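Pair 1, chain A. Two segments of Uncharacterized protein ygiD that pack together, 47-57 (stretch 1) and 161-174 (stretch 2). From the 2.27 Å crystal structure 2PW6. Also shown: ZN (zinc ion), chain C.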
# COMPACT_ATOMS: atom_id res chain seq x y z
N ARG A 47 8.59 6.87 27.08
CA ARG A 47 9.34 7.15 25.88
C ARG A 47 10.49 6.14 25.70
O ARG A 47 11.28 5.94 26.62
CB ARG A 47 9.90 8.56 25.99
CG ARG A 47 10.69 9.03 24.82
CD ARG A 47 9.84 9.84 23.88
NE ARG A 47 10.69 10.73 23.12
CZ ARG A 47 10.25 11.72 22.35
NH1 ARG A 47 8.94 11.93 22.22
NH2 ARG A 47 11.12 12.48 21.69
N PRO A 48 10.54 5.46 24.52
CA PRO A 48 11.56 4.44 24.23
C PRO A 48 12.87 5.01 23.70
O PRO A 48 12.87 5.99 22.95
CB PRO A 48 10.91 3.56 23.14
CG PRO A 48 9.63 4.19 22.79
CD PRO A 48 9.57 5.56 23.42
N GLN A 49 13.96 4.35 24.08
CA GLN A 49 15.28 4.57 23.48
C GLN A 49 15.24 4.28 22.00
O GLN A 49 15.86 5.01 21.21
CB GLN A 49 16.33 3.68 24.15
CG GLN A 49 17.36 4.44 25.01
CD GLN A 49 16.72 5.30 26.10
OE1 GLN A 49 16.25 6.42 25.85
NE2 GLN A 49 16.70 4.77 27.33
N ALA A 50 14.49 3.23 21.64
CA ALA A 50 14.27 2.78 20.25
C ALA A 50 13.06 1.81 20.12
O ALA A 50 12.51 1.32 21.12
CB ALA A 50 15.54 2.14 19.68
N ILE A 51 12.64 1.57 18.88
CA ILE A 51 11.51 0.69 18.62
C ILE A 51 11.77 -0.33 17.53
O ILE A 51 12.38 -0.03 16.51
CB ILE A 51 10.13 1.47 18.43
CG1 ILE A 51 9.23 0.80 17.39
CG2 ILE A 51 10.33 2.93 18.06
N VAL A 52 11.35 -1.55 17.81
CA VAL A 52 11.25 -2.61 16.81
C VAL A 52 9.79 -2.63 16.30
O VAL A 52 8.90 -2.99 17.04
CB VAL A 52 11.63 -4.00 17.40
CG1 VAL A 52 11.52 -5.07 16.32
CG2 VAL A 52 13.03 -3.99 17.96
N VAL A 53 9.58 -2.20 15.04
CA VAL A 53 8.30 -2.24 14.36
C VAL A 53 8.08 -3.57 13.63
O VAL A 53 8.91 -3.95 12.81
CB VAL A 53 8.15 -1.09 13.32
CG1 VAL A 53 6.68 -0.96 12.89
CG2 VAL A 53 8.52 0.19 13.93
N VAL A 54 6.99 -4.26 13.97
CA VAL A 54 6.52 -5.45 13.23
C VAL A 54 5.19 -5.10 12.50
O VAL A 54 4.23 -4.63 13.12
CB VAL A 54 6.41 -6.69 14.13
CG1 VAL A 54 5.89 -7.90 13.33
CG2 VAL A 54 7.80 -7.05 14.73
N SER A 55 5.17 -5.26 11.18
CA SER A 55 3.92 -5.03 10.42
C SER A 55 3.44 -6.27 9.72
O SER A 55 4.26 -6.99 9.16
CB SER A 55 4.12 -3.98 9.35
OG SER A 55 2.94 -3.79 8.59
N ALA A 56 2.11 -6.46 9.69
CA ALA A 56 1.41 -7.43 8.80
C ALA A 56 1.95 -7.43 7.39
O ALA A 56 2.05 -8.46 6.72
CB ALA A 56 -0.11 -7.08 8.73
N HIS A 57 2.27 -6.25 6.92
CA HIS A 57 2.66 -6.08 5.55
C HIS A 57 4.16 -6.36 5.24
O HIS A 57 4.55 -6.23 4.12
CB HIS A 57 2.25 -4.68 5.10
CG HIS A 57 0.77 -4.45 5.08
ND1 HIS A 57 0.02 -4.62 3.94
CD2 HIS A 57 -0.10 -4.07 6.06
CE1 HIS A 57 -1.25 -4.34 4.20
NE2 HIS A 57 -1.35 -4.01 5.48
N ALA A 161 13.43 -9.98 26.14
CA ALA A 161 14.63 -9.40 26.73
C ALA A 161 14.84 -7.92 26.35
O ALA A 161 15.29 -7.12 27.17
CB ALA A 161 15.89 -10.25 26.38
N LEU A 162 14.53 -7.53 25.13
CA LEU A 162 14.77 -6.14 24.72
C LEU A 162 13.92 -5.11 25.46
O LEU A 162 14.20 -3.90 25.39
CB LEU A 162 14.58 -5.97 23.23
CG LEU A 162 15.47 -6.75 22.27
CD1 LEU A 162 14.85 -6.63 20.89
CD2 LEU A 162 16.91 -6.21 22.30
N ARG A 163 12.91 -5.59 26.18
CA ARG A 163 12.00 -4.71 26.89
C ARG A 163 12.65 -4.07 28.12
O ARG A 163 12.29 -2.97 28.52
CB ARG A 163 10.70 -5.43 27.23
CG ARG A 163 9.85 -5.80 26.00
CD ARG A 163 8.60 -6.55 26.41
NE ARG A 163 7.79 -5.75 27.34
CZ ARG A 163 7.03 -6.26 28.30
NH1 ARG A 163 6.92 -7.58 28.48
NH2 ARG A 163 6.36 -5.43 29.10
N ASP A 164 13.62 -4.78 28.70
CA ASP A 164 14.46 -4.27 29.80
C ASP A 164 15.68 -3.45 29.30
O ASP A 164 16.46 -2.95 30.11
CB ASP A 164 14.94 -5.45 30.65
CG ASP A 164 13.79 -6.23 31.28
OD1 ASP A 164 12.82 -5.59 31.73
OD2 ASP A 164 13.87 -7.47 31.35
N GLU A 165 15.84 -3.32 27.98
CA GLU A 165 16.93 -2.54 27.38
C GLU A 165 16.45 -1.25 26.73
O GLU A 165 17.12 -0.74 25.83
CB GLU A 165 17.70 -3.38 26.36
CG GLU A 165 18.36 -4.60 26.96
CD GLU A 165 18.89 -5.58 25.94
OE1 GLU A 165 19.17 -5.18 24.78
OE2 GLU A 165 19.05 -6.77 26.30
N GLY A 166 15.31 -0.73 27.20
CA GLY A 166 14.74 0.54 26.70
C GLY A 166 14.00 0.46 25.36
O GLY A 166 13.78 1.50 24.71
N ILE A 167 13.61 -0.75 24.95
CA ILE A 167 13.09 -0.96 23.60
C ILE A 167 11.62 -1.33 23.62
O ILE A 167 11.21 -2.27 24.29
CB ILE A 167 13.89 -2.04 22.76
CG1 ILE A 167 15.42 -1.79 22.77
CG2 ILE A 167 13.30 -2.19 21.33
CD1 ILE A 167 15.86 -0.38 22.38
N MSE A 168 10.84 -0.56 22.87
CA MSE A 168 9.43 -0.80 22.70
C MSE A 168 9.14 -1.63 21.44
O MSE A 168 9.55 -1.27 20.35
CB MSE A 168 8.68 0.51 22.60
CG MSE A 168 7.17 0.31 22.64
SE MSE A 168 6.23 1.97 22.40
CE MSE A 168 7.07 2.73 20.84
N LEU A 169 8.42 -2.72 21.64
CA LEU A 169 7.89 -3.50 20.55
C LEU A 169 6.53 -2.89 20.10
O LEU A 169 5.59 -2.75 20.91
CB LEU A 169 7.78 -4.96 20.99
CG LEU A 169 9.04 -5.47 21.74
CD1 LEU A 169 8.85 -6.83 22.41
CD2 LEU A 169 10.34 -5.48 20.86
N VAL A 170 6.46 -2.46 18.84
CA VAL A 170 5.18 -2.06 18.23
C VAL A 170 4.82 -2.99 17.04
O VAL A 170 5.41 -2.91 15.97
CB VAL A 170 5.14 -0.55 17.84
CG1 VAL A 170 6.22 -0.23 16.88
CG2 VAL A 170 3.82 -0.17 17.18
N ALA A 171 3.89 -3.91 17.28
CA ALA A 171 3.36 -4.80 16.21
C ALA A 171 2.04 -4.23 15.72
O ALA A 171 1.26 -3.72 16.51
CB ALA A 171 3.18 -6.17 16.73
N SER A 172 1.81 -4.23 14.42
CA SER A 172 0.53 -3.76 13.90
C SER A 172 -0.03 -4.68 12.83
O SER A 172 0.70 -5.15 11.95
CB SER A 172 0.51 -2.27 13.50
OG SER A 172 0.82 -2.01 12.14
N GLY A 173 -1.33 -4.95 12.96
CA GLY A 173 -2.08 -5.78 12.00
C GLY A 173 -3.54 -5.72 12.37
O GLY A 173 -4.05 -4.63 12.63
N ASN A 174 -4.21 -6.88 12.43
CA ASN A 174 -5.70 -6.97 12.59
C ASN A 174 -6.04 -8.43 12.83
O ASN A 174 -5.81 -9.29 11.95
CB ASN A 174 -6.49 -6.50 11.33
CG ASN A 174 -6.40 -4.99 11.05
OD1 ASN A 174 -5.87 -4.57 9.99
ND2 ASN A 174 -6.98 -4.16 11.94
ZN ZN C . -3.18 -3.97 6.85

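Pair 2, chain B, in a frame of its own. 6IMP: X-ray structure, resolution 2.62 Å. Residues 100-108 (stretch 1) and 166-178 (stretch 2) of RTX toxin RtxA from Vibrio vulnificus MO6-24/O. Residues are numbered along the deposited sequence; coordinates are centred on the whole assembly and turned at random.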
# COMPACT_ATOMS: atom_id res chain seq x y z
N LYS B 100 -5.93 -8.13 14.86
CA LYS B 100 -6.37 -9.37 14.23
C LYS B 100 -6.09 -9.40 12.71
O LYS B 100 -5.77 -10.47 12.16
CB LYS B 100 -7.87 -9.62 14.51
CG LYS B 100 -8.21 -11.04 14.97
CD LYS B 100 -8.38 -12.01 13.80
CE LYS B 100 -9.71 -11.82 13.09
NZ LYS B 100 -10.06 -12.98 12.23
N VAL B 101 -6.23 -8.25 12.03
CA VAL B 101 -6.03 -8.20 10.55
C VAL B 101 -5.25 -7.00 9.99
O VAL B 101 -5.53 -5.84 10.30
CB VAL B 101 -7.36 -8.34 9.79
CG1 VAL B 101 -7.10 -8.41 8.29
CG2 VAL B 101 -8.11 -9.59 10.24
N VAL B 102 -4.31 -7.31 9.09
CA VAL B 102 -3.61 -6.30 8.29
C VAL B 102 -4.27 -6.07 6.93
O VAL B 102 -4.47 -7.01 6.13
CB VAL B 102 -2.15 -6.69 8.05
CG1 VAL B 102 -1.45 -5.65 7.17
CG2 VAL B 102 -1.43 -6.83 9.38
N LEU B 103 -4.58 -4.81 6.66
CA LEU B 103 -4.83 -4.37 5.30
C LEU B 103 -3.51 -3.91 4.66
O LEU B 103 -3.04 -2.79 4.87
CB LEU B 103 -5.85 -3.24 5.32
CG LEU B 103 -6.65 -3.06 4.04
CD1 LEU B 103 -7.84 -2.16 4.35
CD2 LEU B 103 -5.81 -2.47 2.91
N PHE B 104 -2.92 -4.81 3.88
CA PHE B 104 -1.68 -4.49 3.17
C PHE B 104 -1.95 -3.68 1.91
O PHE B 104 -2.67 -4.14 1.01
CB PHE B 104 -0.91 -5.77 2.78
CG PHE B 104 0.44 -5.48 2.15
CD1 PHE B 104 1.40 -4.74 2.83
CD2 PHE B 104 0.72 -5.90 0.86
CE1 PHE B 104 2.61 -4.43 2.25
CE2 PHE B 104 1.94 -5.60 0.27
CZ PHE B 104 2.89 -4.87 0.96
N LEU B 105 -1.34 -2.51 1.82
CA LEU B 105 -1.37 -1.77 0.55
C LEU B 105 -0.02 -1.81 -0.12
O LEU B 105 0.90 -1.14 0.32
CB LEU B 105 -1.84 -0.33 0.75
CG LEU B 105 -3.34 -0.18 1.07
CD1 LEU B 105 -3.60 1.18 1.70
CD2 LEU B 105 -4.22 -0.38 -0.16
N HIS B 106 0.09 -2.59 -1.19
CA HIS B 106 1.33 -2.62 -1.96
C HIS B 106 1.65 -1.25 -2.54
O HIS B 106 0.82 -0.35 -2.52
CB HIS B 106 1.24 -3.63 -3.08
CG HIS B 106 0.46 -3.16 -4.26
ND1 HIS B 106 1.02 -2.41 -5.27
CD2 HIS B 106 -0.82 -3.40 -4.64
CE1 HIS B 106 0.12 -2.19 -6.21
NE2 HIS B 106 -1.01 -2.78 -5.86
N GLY B 107 2.86 -1.11 -3.03
CA GLY B 107 3.31 0.11 -3.68
C GLY B 107 3.64 -0.14 -5.14
O GLY B 107 3.05 -1.00 -5.79
N SER B 108 4.63 0.61 -5.63
CA SER B 108 4.88 0.76 -7.07
C SER B 108 5.80 -0.31 -7.62
O SER B 108 6.68 -0.79 -6.92
CB SER B 108 5.52 2.12 -7.32
OG SER B 108 5.59 2.38 -8.71
N GLY B 166 -17.16 -8.87 8.37
CA GLY B 166 -17.76 -8.42 9.64
C GLY B 166 -16.78 -7.80 10.63
O GLY B 166 -17.14 -7.51 11.77
N ILE B 167 -15.57 -7.55 10.15
CA ILE B 167 -14.45 -7.28 11.03
C ILE B 167 -14.60 -5.90 11.61
O ILE B 167 -14.72 -4.93 10.87
CB ILE B 167 -13.12 -7.36 10.26
CG1 ILE B 167 -12.91 -8.79 9.75
CG2 ILE B 167 -11.96 -6.89 11.14
CD1 ILE B 167 -11.55 -9.07 9.15
N ASP B 168 -14.61 -5.82 12.93
CA ASP B 168 -14.62 -4.52 13.58
C ASP B 168 -13.33 -3.79 13.21
O ASP B 168 -12.26 -4.40 13.21
CB ASP B 168 -14.74 -4.63 15.09
CG ASP B 168 -15.19 -3.32 15.74
OD1 ASP B 168 -14.40 -2.35 15.73
OD2 ASP B 168 -16.33 -3.26 16.25
N PRO B 169 -13.43 -2.50 12.85
CA PRO B 169 -12.25 -1.77 12.37
C PRO B 169 -11.09 -1.66 13.35
O PRO B 169 -9.94 -1.52 12.93
CB PRO B 169 -12.80 -0.39 12.05
CG PRO B 169 -14.21 -0.63 11.65
CD PRO B 169 -14.68 -1.78 12.51
N SER B 170 -11.38 -1.74 14.65
CA SER B 170 -10.33 -1.69 15.67
C SER B 170 -9.68 -3.06 15.93
O SER B 170 -9.01 -3.26 16.94
CB SER B 170 -10.86 -1.06 16.96
OG SER B 170 -10.90 0.36 16.85
N ASN B 171 -9.85 -3.99 14.99
CA ASN B 171 -8.96 -5.14 14.86
C ASN B 171 -8.05 -5.04 13.62
O ASN B 171 -7.29 -5.97 13.33
CB ASN B 171 -9.77 -6.42 14.77
CG ASN B 171 -10.42 -6.77 16.08
OD1 ASN B 171 -10.99 -5.91 16.75
ND2 ASN B 171 -10.32 -8.04 16.47
N ILE B 172 -8.14 -3.92 12.90
CA ILE B 172 -7.42 -3.75 11.64
C ILE B 172 -6.25 -2.79 11.80
O ILE B 172 -6.34 -1.81 12.54
CB ILE B 172 -8.34 -3.22 10.51
CG1 ILE B 172 -9.51 -4.18 10.28
CG2 ILE B 172 -7.55 -3.04 9.21
CD1 ILE B 172 -10.63 -3.60 9.44
N ILE B 173 -5.17 -3.06 11.07
CA ILE B 173 -4.16 -2.04 10.78
C ILE B 173 -3.88 -1.92 9.29
O ILE B 173 -4.16 -2.84 8.49
CB ILE B 173 -2.83 -2.27 11.54
CG1 ILE B 173 -2.34 -3.71 11.34
CG2 ILE B 173 -3.01 -1.94 13.01
CD1 ILE B 173 -0.90 -3.95 11.75
N ILE B 174 -3.33 -0.78 8.92
CA ILE B 174 -3.06 -0.48 7.53
C ILE B 174 -1.56 -0.46 7.37
O ILE B 174 -0.87 0.39 7.91
CB ILE B 174 -3.72 0.85 7.08
CG1 ILE B 174 -5.22 0.82 7.39
CG2 ILE B 174 -3.54 1.04 5.58
CD1 ILE B 174 -5.94 2.15 7.25
N HIS B 175 -1.07 -1.49 6.70
CA HIS B 175 0.33 -1.60 6.35
C HIS B 175 0.49 -0.98 4.98
O HIS B 175 0.14 -1.59 3.97
CB HIS B 175 0.78 -3.07 6.33
CG HIS B 175 2.25 -3.26 6.16
ND1 HIS B 175 2.91 -4.40 6.59
CD2 HIS B 175 3.21 -2.46 5.63
CE1 HIS B 175 4.19 -4.29 6.32
NE2 HIS B 175 4.40 -3.13 5.74
N GLY B 176 0.97 0.25 4.96
CA GLY B 176 1.20 0.97 3.71
C GLY B 176 2.67 0.99 3.36
O GLY B 176 3.44 1.77 3.93
N TYR B 177 3.07 0.11 2.44
CA TYR B 177 4.46 0.06 1.98
C TYR B 177 4.54 1.15 0.92
O TYR B 177 3.59 1.34 0.16
CB TYR B 177 4.84 -1.39 1.60
CG TYR B 177 6.15 -1.55 0.83
CD1 TYR B 177 7.38 -1.20 1.41
CD2 TYR B 177 6.18 -2.16 -0.41
CE1 TYR B 177 8.56 -1.35 0.71
CE2 TYR B 177 7.36 -2.33 -1.10
CZ TYR B 177 8.55 -1.92 -0.53
OH TYR B 177 9.72 -2.10 -1.22
N SER B 178 5.65 1.89 0.91
CA SER B 178 6.16 2.63 -0.25
C SER B 178 5.06 3.58 -0.77
O SER B 178 4.51 4.33 0.03
CB SER B 178 6.66 1.65 -1.31
OG SER B 178 7.55 2.29 -2.20
O HOH W 1 6.24 2.70 -4.28

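Both pairs are two neighbouring parallel β-strands, and 14 central residues superpose with an RMSD of 0.4 Å. The strand axes approach to 4.7 Å at 14° in pair 1 and to 4.6 Å at 25° in pair 2. Because the strands are parallel, each residue of the first strand that faces the second with its N and O bonds to the two residues flanking its partner. Thus A:Val52 N donates to A:Met168 O (3.1 Å) and A:Val170 N to A:Val52 O (3.1 Å); at the matched positions B:Leu103 N donates to B:Ile173 O (2.7 Å) and B:His175 N to B:Leu103 O (3.0 Å). This ladder needs no particular side chains, which leaves the two faces free to differ.

On the face carrying A:Ala50, A:Val52 and A:Val54, matched by B:Val101, B:Leu103 and B:Leu105, all residues are apolar and buried. A:Ala50 is small, and A:Ile167 reaches it with its end, CD1 lying 3.7 Å from A:Ala50 CB. In pair 2, the larger B:Val101 has its CG2 3.6 Å from CD1 of B:Ile167, a residue before the strand. At the next position, A:Val52 CG2 packs on A:Ile167 CG2 (3.8 Å), and B:Leu103 CB meets B:Ile172 CG2 (4.2 Å); A:Leu169 CD2 also comes 4.0 Å from A:Val52 CB. Further along, A:Val54 CB lies 4.2 Å from A:Ala171 CB. In pair 2 B:Gly176 offers no side chain, and the longer B:Leu105 makes its apolar contact two residues earlier, at the previous side chain on this face, its CD1 3.9 Å from B:Ile174 CG2.

The other face diverges more. A:Ile51 and B:Val102 are both β-branched, a shape well suited to extended backbone. A:Ile51 CG1 touches A:Val170 CG1 (3.2 Å), while B:Val102 CG1 touches B:His175 CB (3.5 Å). The selenomethionine A:Met168 is long and flexible, its CE 4.1 Å from A:Ile51 CB; its shorter counterpart B:Ile173 packs CD1 against B:Val102 CG2 (3.8 Å).

Next come A:Val53 and A:Val170, whose CG2 and CG1 are 3.8 Å apart in a compact aliphatic contact. Pair 2 places aromatic rings here: the edge of B:Phe104 points at the face of B:His175, with planes at 88° and centroids 5.1 Å apart. Flat rings can thus fill the space while the backbone spacing stays almost unchanged. B:Phe104 also extends CE1 to B:Tyr177 CB (3.8 Å), where pair 1 has the small A:Ser172.

Beyond the strands, A:Ala56 CB fits 4.0 Å from A:Gly173 CA, whereas an ideal CB on B:Gly107 would clash with B:Ser178 CB at 2.9 Å, so glycine suits that place.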